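Local coordinates for protein Pgp2 (Campylobacter jejuni subsp. jejuni, PDB 6XJ7) that helps set the helical shape of the cell, probably as an LD-carboxypeptidase that trims peptidoglycan, and binds peptidoglycan through a pocket on an accessory NTF2-like domain, at residues Arg89-Gly94 / Ala102-Tyr107; Ser181-Leu186 / Ile242-Tyr247; Glu233-Lys238 / Tyr264-Tyr269. The protein carries 1 engineered substitution. All coordinates share one frame; numbering follows the deposited sequence.

In the fold
Contact 1 belongs to the YkuD-type catalytic domain, whereas contacts 2 and 3, their centres about 23 Å apart, both draw on strand 236-246 of the NTF2-like domain. The centre of contact 1 lies about 28 Å from that of contact 2 and 38 Å from that of contact 3. Contact 2 is buried and entirely hydrocarbon, joining helix 176-194 to the sheet without a hydrogen bond. Contacts 1 and 3 are partly buried pairings of backbone with backbone, each with two N-H to O=C bonds and with bridging waters, one in contact 1 and five in contact 3. Contact 1 is a single bridge near the predicted active site; contact 3 pairs two strands at the open end of a long hairpin.

Contact 1 (Arg89-Gly94 / Ala102-Tyr107); sequences RKFNPG and AFATTY
The F91 ring lies against the backbone of A102-A104: A104 N, R89 O and F103 C lie at its edge, and A102 O approaches obliquely, 3.2 Å from F91 CD2. On the apolar side of the contact, F91 CE2 lies 3.8 Å from A102 CB and 4.2 Å from A104 CB, with CZ also close to A102 CB. The ring gets there because CG sits between the backbone N and the carbonyl carbon (chi1 71°), which folds the side chain back along the partner strand. W123 meets this ring edge-to-face from outside the two segments. The second ring, F103, meets the base of the K90 side chain obliquely, its CE1 3.5 Å from K90 CB, and packs edge-to-face with F153 of helix 147-157. Between the two rings the backbones form one antiparallel hydrogen-bonded pair: F91 N donates to A102 O at 2.9 Å, and A102 N returns a bond to F91 O at 3.0 Å. K90 CA adds a CA-H...O contact to the same A102 O. Beyond the bridge, one water takes over, donating to R89 O and accepting from A104 N. A102 CB also touches H125, the predicted proton donor/acceptor. This isolated beta bridge joins the loop after strand 83-86 to strand 103-104 of the YkuD domain, next to the predicted active site.

Contact 2 (Ser181-Leu186 / Ile242-Tyr247); sequences SLLADL and INISPY
The methyl CD1 of I244 touches L182 at both CB and CD1, each at 3.8 Å, the two side chains crossing at a slant. I244 attains this reach because its CG1 stands opposite the backbone N (chi1 173°) and the chain continues almost fully extended, carrying CD1 toward the helix. L183 approaches beside it, and its CD2 serves two isoleucines: it lies 3.8 Å from I242 CG2 and 4.2 Å from I244 CD1. L183 and I242 run past one another in opposite senses, so branch meets branch along their flanks. One helical turn on from L182, L186 meets I242 tip to tip, CD2 against CD1 at 4.2 Å. The pattern follows from the two backbones: I242 and I244, two residues apart on strand 242-246, both face the helix, while N243 between them points away. The short helix and strand segments run at 133° to each other, with their axes 10.8 Å apart at closest approach. In the next shell, Y28 of strand 28-29 touches both L183 and I244, while Y256 of strand 254-265 touches L182 and I244. On the other side of the strand, N243 is tied by its side chain to D30 and D31. Helix 176-194 is thus laid across the curved sheet of the NTF2-like domain. Since only branched aliphatic groups meet here, with no hydrogen bond between the segments, the attachment rests on dispersion and the exclusion of water, and shape rather than polarity sets the fit.

Contact 3 (Glu233-Lys238 / Tyr264-Tyr269); sequences EDKKIK and YYTKNY
At the open end of an antiparallel hairpin of the NTF2-like domain, formed by strands 236-246 and 254-265, this contact pairs the two strands, with K236 and Y265 as a hydrogen-bonded pair. K236 N gives a bond of 2.9 Å to Y265 O, and Y265 N returns one of 2.8 Å to K236 O. The next pair, I237 with Y264, is non-hydrogen-bonded; its side chains lie alongside each other and point the same way, with I237 CG1 3.8 Å from Y264 CD1. A chi1 of 177° swings the Y264 ring away from its own N and toward the other strand, and its OH comes 3.7 Å from K235 CD. T266 continues this flank, placing CG2 against K235 CG at 3.7 Å. Its OG1 donates to Y269 O in the carbonyl plane on a lone pair, and T266 N bonds to that same oxygen, so two donors from one residue hold the turn. Waters bridge the loop ends and side chains: one molecule links E233 OE2 to Y264 OH, a second connects E233 OE1 with N268 N, and a third lies between K235 NZ and Y264 OH. K235 NZ is held chiefly by S196 OG and W193 O, while F229 at the end of helix 218-229 offers a cation-pi partner. I237 packs on W193 and T194 of helix 176-194, and on the adjoining strand 270-281, F271 stacks on the Y264 ring.

Contact 1 (Arg89-Gly94 / Ala102-Tyr107)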
loop_
_atom_site.group_PDB
_atom_site.type_symbol
_atom_site.label_atom_id
_atom_site.label_comp_id
_atom_site.label_asym_id
_atom_site.label_seq_id
_atom_site.Cartn_x
_atom_site.Cartn_y
_atom_site.Cartn_z
ATOM N N ARG A 89 -13.843 -7.639 -4.313
ATOM C CA ARG A 89 -15.261 -7.659 -4.037
ATOM C C ARG A 89 -15.698 -9.001 -3.465
ATOM O O ARG A 89 -15.100 -10.042 -3.737
ATOM C CB ARG A 89 -16.053 -7.371 -5.324
ATOM C CG ARG A 89 -15.917 -5.900 -5.788
ATOM C CD ARG A 89 -16.901 -5.497 -6.898
ATOM N NE ARG A 89 -16.296 -5.641 -8.219
ATOM C CZ ARG A 89 -15.491 -4.744 -8.785
ATOM N NH1 ARG A 89 -15.182 -3.615 -8.156
ATOM N NH2 ARG A 89 -14.985 -4.983 -9.987
ATOM N N LYS A 90 -16.770 -8.959 -2.678
ATOM C CA LYS A 90 -17.413 -10.175 -2.181
ATOM C C LYS A 90 -17.580 -11.195 -3.296
ATOM O O LYS A 90 -18.032 -10.869 -4.394
ATOM C CB LYS A 90 -18.776 -9.838 -1.579
ATOM C CG LYS A 90 -19.557 -11.051 -1.083
ATOM C CD LYS A 90 -20.738 -10.630 -0.213
ATOM C CE LYS A 90 -21.877 -10.079 -1.015
ATOM N NZ LYS A 90 -22.952 -9.546 -0.118
ATOM N N PHE A 91 -17.208 -12.438 -3.022
ATOM C CA PHE A 91 -17.410 -13.474 -4.011
ATOM C C PHE A 91 -17.729 -14.775 -3.299
ATOM O O PHE A 91 -17.635 -14.892 -2.073
ATOM C CB PHE A 91 -16.193 -13.618 -4.931
ATOM C CG PHE A 91 -14.995 -14.226 -4.256
ATOM C CD1 PHE A 91 -14.669 -15.545 -4.466
ATOM C CD2 PHE A 91 -14.204 -13.482 -3.408
ATOM C CE1 PHE A 91 -13.597 -16.120 -3.830
ATOM C CE2 PHE A 91 -13.125 -14.057 -2.766
ATOM C CZ PHE A 91 -12.818 -15.373 -2.978
ATOM N N ASN A 92 -18.141 -15.751 -4.096
ATOM C CA ASN A 92 -18.559 -17.049 -3.597
ATOM C C ASN A 92 -17.476 -18.043 -3.956
ATOM O O ASN A 92 -17.395 -18.473 -5.118
ATOM C CB ASN A 92 -19.894 -17.474 -4.200
ATOM C CG ASN A 92 -20.186 -18.927 -3.942
ATOM O OD1 ASN A 92 -19.647 -19.506 -2.994
ATOM N ND2 ASN A 92 -21.020 -19.533 -4.782
ATOM N N PRO A 93 -16.622 -18.446 -3.015
ATOM C CA PRO A 93 -15.589 -19.430 -3.347
ATOM C C PRO A 93 -16.145 -20.800 -3.695
ATOM O O PRO A 93 -15.401 -21.632 -4.230
ATOM C CB PRO A 93 -14.732 -19.479 -2.078
ATOM C CG PRO A 93 -15.621 -18.977 -0.995
ATOM C CD PRO A 93 -16.551 -18.011 -1.604
ATOM N N GLY A 94 -17.417 -21.070 -3.392
ATOM C CA GLY A 94 -17.997 -22.368 -3.689
ATOM C C GLY A 94 -17.546 -23.475 -2.769
ATOM O O GLY A 94 -17.618 -24.648 -3.144
ATOM N N ALA A 102 -16.501 -14.659 0.685
ATOM C CA ALA A 102 -15.125 -14.278 0.995
ATOM C C ALA A 102 -14.753 -13.010 0.234
ATOM O O ALA A 102 -15.465 -12.556 -0.670
ATOM C CB ALA A 102 -14.152 -15.410 0.659
ATOM N N PHE A 103 -13.612 -12.445 0.619
ATOM C CA PHE A 103 -13.070 -11.244 0.005
ATOM C C PHE A 103 -11.578 -11.458 -0.164
ATOM O O PHE A 103 -10.913 -11.837 0.801
ATOM C CB PHE A 103 -13.303 -10.014 0.881
ATOM C CG PHE A 103 -14.719 -9.834 1.320
ATOM C CD1 PHE A 103 -15.527 -8.900 0.702
ATOM C CD2 PHE A 103 -15.232 -10.567 2.364
ATOM C CE1 PHE A 103 -16.816 -8.712 1.103
ATOM C CE2 PHE A 103 -16.534 -10.394 2.770
ATOM C CZ PHE A 103 -17.328 -9.460 2.134
ATOM N N ALA A 104 -11.042 -11.206 -1.359
ATOM C CA ALA A 104 -9.650 -11.520 -1.638
ATOM C C ALA A 104 -8.780 -10.291 -1.400
ATOM O O ALA A 104 -9.073 -9.208 -1.911
ATOM C CB ALA A 104 -9.497 -12.030 -3.074
ATOM N N THR A 105 -7.728 -10.440 -0.588
ATOM C CA THR A 105 -6.733 -9.387 -0.565
ATOM C C THR A 105 -5.802 -9.552 -1.757
ATOM O O THR A 105 -5.758 -10.595 -2.399
ATOM C CB THR A 105 -5.888 -9.399 0.731
ATOM O OG1 THR A 105 -4.890 -10.422 0.642
ATOM C CG2 THR A 105 -6.740 -9.626 1.957
ATOM N N THR A 106 -4.976 -8.533 -2.000
ATOM C CA THR A 106 -4.101 -8.534 -3.171
ATOM C C THR A 106 -2.729 -9.129 -2.915
ATOM O O THR A 106 -1.821 -8.914 -3.718
ATOM C CB THR A 106 -3.935 -7.109 -3.712
ATOM O OG1 THR A 106 -3.518 -6.248 -2.656
ATOM C CG2 THR A 106 -5.224 -6.631 -4.279
ATOM N N TYR A 107 -2.539 -9.878 -1.838
ATOM C CA TYR A 107 -1.255 -10.543 -1.667
ATOM C C TYR A 107 -1.042 -11.562 -2.786
ATOM O O TYR A 107 -1.933 -12.383 -3.051
ATOM C CB TYR A 107 -1.176 -11.277 -0.327
ATOM C CG TYR A 107 0.137 -12.024 -0.196
ATOM C CD1 TYR A 107 1.227 -11.432 0.404
ATOM C CD2 TYR A 107 0.299 -13.289 -0.729
ATOM C CE1 TYR A 107 2.443 -12.077 0.490
ATOM C CE2 TYR A 107 1.508 -13.947 -0.644
ATOM C CZ TYR A 107 2.572 -13.333 -0.049
ATOM O OH TYR A 107 3.767 -13.985 0.038
HETATM O O HOH W 1 -12.337 -10.573 -3.929
#

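Contact 2 (Ser181-Leu186 / Ile242-Tyr247)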
loop_
_atom_site.group_PDB
_atom_site.type_symbol
_atom_site.label_atom_id
_atom_site.label_comp_id
_atom_site.label_asym_id
_atom_site.label_seq_id
_atom_site.Cartn_x
_atom_site.Cartn_y
_atom_site.Cartn_z
ATOM N N SER A 181 6.721 15.133 3.687
ATOM C CA SER A 181 8.033 15.044 3.061
ATOM C C SER A 181 8.037 14.003 1.951
ATOM O O SER A 181 8.712 14.192 0.937
ATOM C CB SER A 181 9.117 14.745 4.100
ATOM O OG SER A 181 8.917 13.469 4.712
ATOM N N LEU A 182 7.257 12.917 2.099
ATOM C CA LEU A 182 7.191 11.946 1.016
ATOM C C LEU A 182 6.541 12.550 -0.220
ATOM O O LEU A 182 6.997 12.307 -1.341
ATOM C CB LEU A 182 6.449 10.678 1.437
ATOM C CG LEU A 182 7.280 9.665 2.246
ATOM C CD1 LEU A 182 6.397 8.494 2.685
ATOM C CD2 LEU A 182 8.523 9.152 1.497
ATOM N N LEU A 183 5.510 13.375 -0.043
ATOM C CA LEU A 183 4.887 13.961 -1.214
ATOM C C LEU A 183 5.804 14.985 -1.848
ATOM O O LEU A 183 5.840 15.115 -3.070
ATOM C CB LEU A 183 3.544 14.583 -0.860
ATOM C CG LEU A 183 2.537 13.508 -0.418
ATOM C CD1 LEU A 183 1.259 14.135 0.027
ATOM C CD2 LEU A 183 2.302 12.415 -1.460
ATOM N N ALA A 184 6.543 15.741 -1.028
ATOM C CA ALA A 184 7.540 16.649 -1.576
ATOM C C ALA A 184 8.564 15.880 -2.387
ATOM O O ALA A 184 8.949 16.291 -3.499
ATOM C CB ALA A 184 8.197 17.411 -0.427
ATOM N N ASP A 185 9.011 14.743 -1.847
ATOM C CA ASP A 185 9.968 13.914 -2.564
ATOM C C ASP A 185 9.352 13.334 -3.826
ATOM O O ASP A 185 10.025 13.237 -4.860
ATOM C CB ASP A 185 10.473 12.792 -1.665
ATOM C CG ASP A 185 11.452 13.270 -0.619
ATOM O OD1 ASP A 185 12.057 14.355 -0.804
ATOM O OD2 ASP A 185 11.631 12.524 0.366
ATOM N N LEU A 186 8.083 12.920 -3.757
ATOM C CA LEU A 186 7.415 12.370 -4.935
ATOM C C LEU A 186 7.489 13.337 -6.112
ATOM O O LEU A 186 7.826 12.952 -7.235
ATOM C CB LEU A 186 5.957 12.050 -4.579
ATOM C CG LEU A 186 5.095 11.447 -5.674
ATOM C CD1 LEU A 186 5.543 10.041 -5.926
ATOM C CD2 LEU A 186 3.619 11.526 -5.296
ATOM N N ILE A 242 -3.746 10.769 -5.539
ATOM C CA ILE A 242 -2.685 10.271 -4.680
ATOM C C ILE A 242 -3.272 9.695 -3.391
ATOM O O ILE A 242 -3.975 10.385 -2.647
ATOM C CB ILE A 242 -1.677 11.372 -4.370
ATOM C CG1 ILE A 242 -1.069 11.910 -5.661
ATOM C CG2 ILE A 242 -0.599 10.821 -3.423
ATOM C CD1 ILE A 242 -0.226 13.167 -5.428
ATOM N N ASN A 243 -2.912 8.449 -3.094
ATOM C CA ASN A 243 -3.343 7.755 -1.881
ATOM C C ASN A 243 -2.066 7.228 -1.246
ATOM O O ASN A 243 -1.445 6.310 -1.786
ATOM C CB ASN A 243 -4.306 6.609 -2.199
ATOM C CG ASN A 243 -5.661 7.095 -2.679
ATOM O OD1 ASN A 243 -6.187 8.058 -2.154
ATOM N ND2 ASN A 243 -6.223 6.423 -3.681
ATOM N N ILE A 244 -1.664 7.814 -0.126
ATOM C CA ILE A 244 -0.399 7.467 0.511
ATOM C C ILE A 244 -0.714 6.854 1.861
ATOM O O ILE A 244 -1.480 7.422 2.650
ATOM C CB ILE A 244 0.538 8.683 0.621
ATOM C CG1 ILE A 244 1.744 8.303 1.442
ATOM C CG2 ILE A 244 -0.125 9.837 1.277
ATOM C CD1 ILE A 244 2.934 9.278 1.260
ATOM N N SER A 245 -0.152 5.679 2.104
ATOM C CA SER A 245 -0.583 4.842 3.209
ATOM C C SER A 245 0.616 4.351 4.019
ATOM O O SER A 245 1.634 3.966 3.437
ATOM C CB SER A 245 -1.356 3.626 2.680
ATOM O OG SER A 245 -2.469 4.028 1.895
ATOM N N PRO A 246 0.497 4.305 5.341
ATOM C CA PRO A 246 1.546 3.650 6.122
ATOM C C PRO A 246 1.550 2.171 5.816
ATOM O O PRO A 246 0.506 1.546 5.588
ATOM C CB PRO A 246 1.139 3.926 7.576
ATOM C CG PRO A 246 -0.320 4.003 7.523
ATOM C CD PRO A 246 -0.678 4.622 6.172
ATOM N N TYR A 247 2.751 1.606 5.842
ATOM C CA TYR A 247 2.995 0.242 5.384
ATOM C C TYR A 247 3.647 -0.534 6.520
ATOM O O TYR A 247 4.880 -0.462 6.706
ATOM C CB TYR A 247 3.878 0.224 4.137
ATOM C CG TYR A 247 3.879 -1.102 3.406
ATOM C CD1 TYR A 247 4.678 -2.152 3.834
ATOM C CD2 TYR A 247 3.051 -1.323 2.311
ATOM C CE1 TYR A 247 4.684 -3.366 3.161
ATOM C CE2 TYR A 247 3.051 -2.528 1.640
ATOM C CZ TYR A 247 3.850 -3.549 2.081
ATOM O OH TYR A 247 3.840 -4.740 1.410
#

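Contact 3 (Glu233-Lys238 / Tyr264-Tyr269)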
loop_
_atom_site.group_PDB
_atom_site.type_symbol
_atom_site.label_atom_id
_atom_site.label_comp_id
_atom_site.label_asym_id
_atom_site.label_seq_id
_atom_site.Cartn_x
_atom_site.Cartn_y
_atom_site.Cartn_z
ATOM N N GLU A 233 14.448 14.192 -24.062
ATOM C CA GLU A 233 13.235 14.620 -24.742
ATOM C C GLU A 233 12.328 15.389 -23.787
ATOM O O GLU A 233 12.396 15.238 -22.560
ATOM C CB GLU A 233 12.513 13.425 -25.352
ATOM C CG GLU A 233 12.373 12.246 -24.457
ATOM C CD GLU A 233 11.779 11.068 -25.184
ATOM O OE1 GLU A 233 11.194 11.294 -26.264
ATOM O OE2 GLU A 233 11.897 9.926 -24.689
ATOM N N ASP A 234 11.525 16.276 -24.352
ATOM C CA ASP A 234 10.580 17.031 -23.554
ATOM C C ASP A 234 9.523 16.077 -23.013
ATOM O O ASP A 234 8.929 15.301 -23.768
ATOM C CB ASP A 234 9.913 18.137 -24.380
ATOM C CG ASP A 234 10.880 19.225 -24.786
ATOM O OD1 ASP A 234 11.949 19.353 -24.151
ATOM O OD2 ASP A 234 10.560 19.963 -25.736
ATOM N N LYS A 235 9.298 16.131 -21.709
ATOM C CA LYS A 235 8.308 15.287 -21.054
ATOM C C LYS A 235 7.317 16.175 -20.337
ATOM O O LYS A 235 7.673 17.228 -19.825
ATOM C CB LYS A 235 8.947 14.329 -20.029
ATOM C CG LYS A 235 9.892 13.346 -20.642
ATOM C CD LYS A 235 10.790 12.670 -19.592
ATOM C CE LYS A 235 11.971 11.981 -20.265
ATOM N NZ LYS A 235 12.856 11.306 -19.304
ATOM N N LYS A 236 6.072 15.716 -20.263
ATOM C CA LYS A 236 5.093 16.308 -19.366
ATOM C C LYS A 236 4.463 15.166 -18.589
ATOM O O LYS A 236 3.949 14.217 -19.196
ATOM C CB LYS A 236 4.015 17.097 -20.115
ATOM C CG LYS A 236 4.585 18.115 -21.084
ATOM C CD LYS A 236 5.303 19.250 -20.367
ATOM C CE LYS A 236 5.942 20.222 -21.363
ATOM N NZ LYS A 236 6.486 21.415 -20.667
ATOM N N ILE A 237 4.537 15.242 -17.264
ATOM C CA ILE A 237 4.120 14.145 -16.396
ATOM C C ILE A 237 3.199 14.701 -15.343
ATOM O O ILE A 237 3.530 15.695 -14.696
ATOM C CB ILE A 237 5.311 13.441 -15.722
ATOM C CG1 ILE A 237 6.374 13.134 -16.776
ATOM C CG2 ILE A 237 4.819 12.144 -15.037
ATOM C CD1 ILE A 237 7.594 12.462 -16.222
ATOM N N LYS A 238 2.051 14.059 -15.169
ATOM C CA LYS A 238 1.053 14.471 -14.199
ATOM C C LYS A 238 0.766 13.298 -13.276
ATOM O O LYS A 238 0.590 12.170 -13.733
ATOM C CB LYS A 238 -0.239 14.951 -14.884
ATOM C CG LYS A 238 -0.046 16.228 -15.698
ATOM C CD LYS A 238 0.179 17.417 -14.782
ATOM C CE LYS A 238 0.006 18.747 -15.513
ATOM N NZ LYS A 238 0.119 19.910 -14.576
ATOM N N TYR A 264 1.638 10.519 -18.627
ATOM C CA TYR A 264 2.967 10.765 -19.170
ATOM C C TYR A 264 2.830 11.082 -20.649
ATOM O O TYR A 264 2.230 10.300 -21.398
ATOM C CB TYR A 264 3.837 9.524 -18.973
ATOM C CG TYR A 264 5.234 9.578 -19.531
ATOM C CD1 TYR A 264 6.311 9.899 -18.722
ATOM C CD2 TYR A 264 5.487 9.277 -20.864
ATOM C CE1 TYR A 264 7.600 9.945 -19.224
ATOM C CE2 TYR A 264 6.770 9.316 -21.378
ATOM C CZ TYR A 264 7.826 9.647 -20.557
ATOM O OH TYR A 264 9.108 9.682 -21.065
ATOM N N TYR A 265 3.404 12.202 -21.061
ATOM C CA TYR A 265 3.366 12.643 -22.447
ATOM C C TYR A 265 4.777 12.951 -22.930
ATOM O O TYR A 265 5.515 13.704 -22.287
ATOM C CB TYR A 265 2.493 13.881 -22.612
ATOM C CG TYR A 265 2.541 14.424 -24.023
ATOM C CD1 TYR A 265 1.630 14.006 -24.975
ATOM C CD2 TYR A 265 3.517 15.337 -24.404
ATOM C CE1 TYR A 265 1.679 14.489 -26.264
ATOM C CE2 TYR A 265 3.581 15.817 -25.693
ATOM C CZ TYR A 265 2.658 15.395 -26.619
ATOM O OH TYR A 265 2.711 15.878 -27.916
ATOM N N THR A 266 5.148 12.335 -24.041
ATOM C CA THR A 266 6.166 12.828 -24.951
ATOM C C THR A 266 5.566 12.808 -26.348
ATOM O O THR A 266 4.518 12.207 -26.589
ATOM C CB THR A 266 7.443 11.989 -24.939
ATOM O OG1 THR A 266 7.172 10.675 -25.452
ATOM C CG2 THR A 266 8.022 11.886 -23.540
ATOM N N LYS A 267 6.258 13.461 -27.279
ATOM C CA LYS A 267 5.779 13.511 -28.650
ATOM C C LYS A 267 5.488 12.120 -29.200
ATOM O O LYS A 267 4.411 11.884 -29.747
ATOM C CB LYS A 267 6.802 14.236 -29.526
ATOM C CG LYS A 267 6.401 14.310 -30.976
ATOM C CD LYS A 267 7.232 15.329 -31.734
ATOM C CE LYS A 267 6.734 15.503 -33.163
ATOM N NZ LYS A 267 6.948 14.270 -33.975
ATOM N N ASN A 268 6.425 11.181 -29.050
ATOM C CA ASN A 268 6.341 9.867 -29.685
ATOM C C ASN A 268 5.788 8.766 -28.784
ATOM O O ASN A 268 5.526 7.664 -29.273
ATOM C CB ASN A 268 7.719 9.410 -30.157
ATOM C CG ASN A 268 8.292 10.289 -31.245
ATOM O OD1 ASN A 268 7.556 10.886 -32.032
ATOM N ND2 ASN A 268 9.618 10.364 -31.299
ATOM N N TYR A 269 5.632 9.018 -27.494
ATOM C CA TYR A 269 5.275 7.962 -26.550
ATOM C C TYR A 269 4.430 8.592 -25.459
ATOM O O TYR A 269 4.890 9.512 -24.794
ATOM C CB TYR A 269 6.517 7.289 -25.951
ATOM C CG TYR A 269 6.179 6.235 -24.912
ATOM C CD1 TYR A 269 6.531 6.400 -23.581
ATOM C CD2 TYR A 269 5.488 5.087 -25.260
ATOM C CE1 TYR A 269 6.213 5.441 -22.632
ATOM C CE2 TYR A 269 5.169 4.128 -24.320
ATOM C CZ TYR A 269 5.528 4.312 -23.010
ATOM O OH TYR A 269 5.210 3.348 -22.077
HETATM O O HOH W 2 9.549 8.452 -23.363
HETATM O O HOH W 3 9.388 9.295 -25.945
HETATM O O HOH W 4 9.150 11.770 -28.244
HETATM O O HOH W 5 8.548 15.006 -26.420
HETATM O O HOH W 6 10.992 8.891 -19.199
#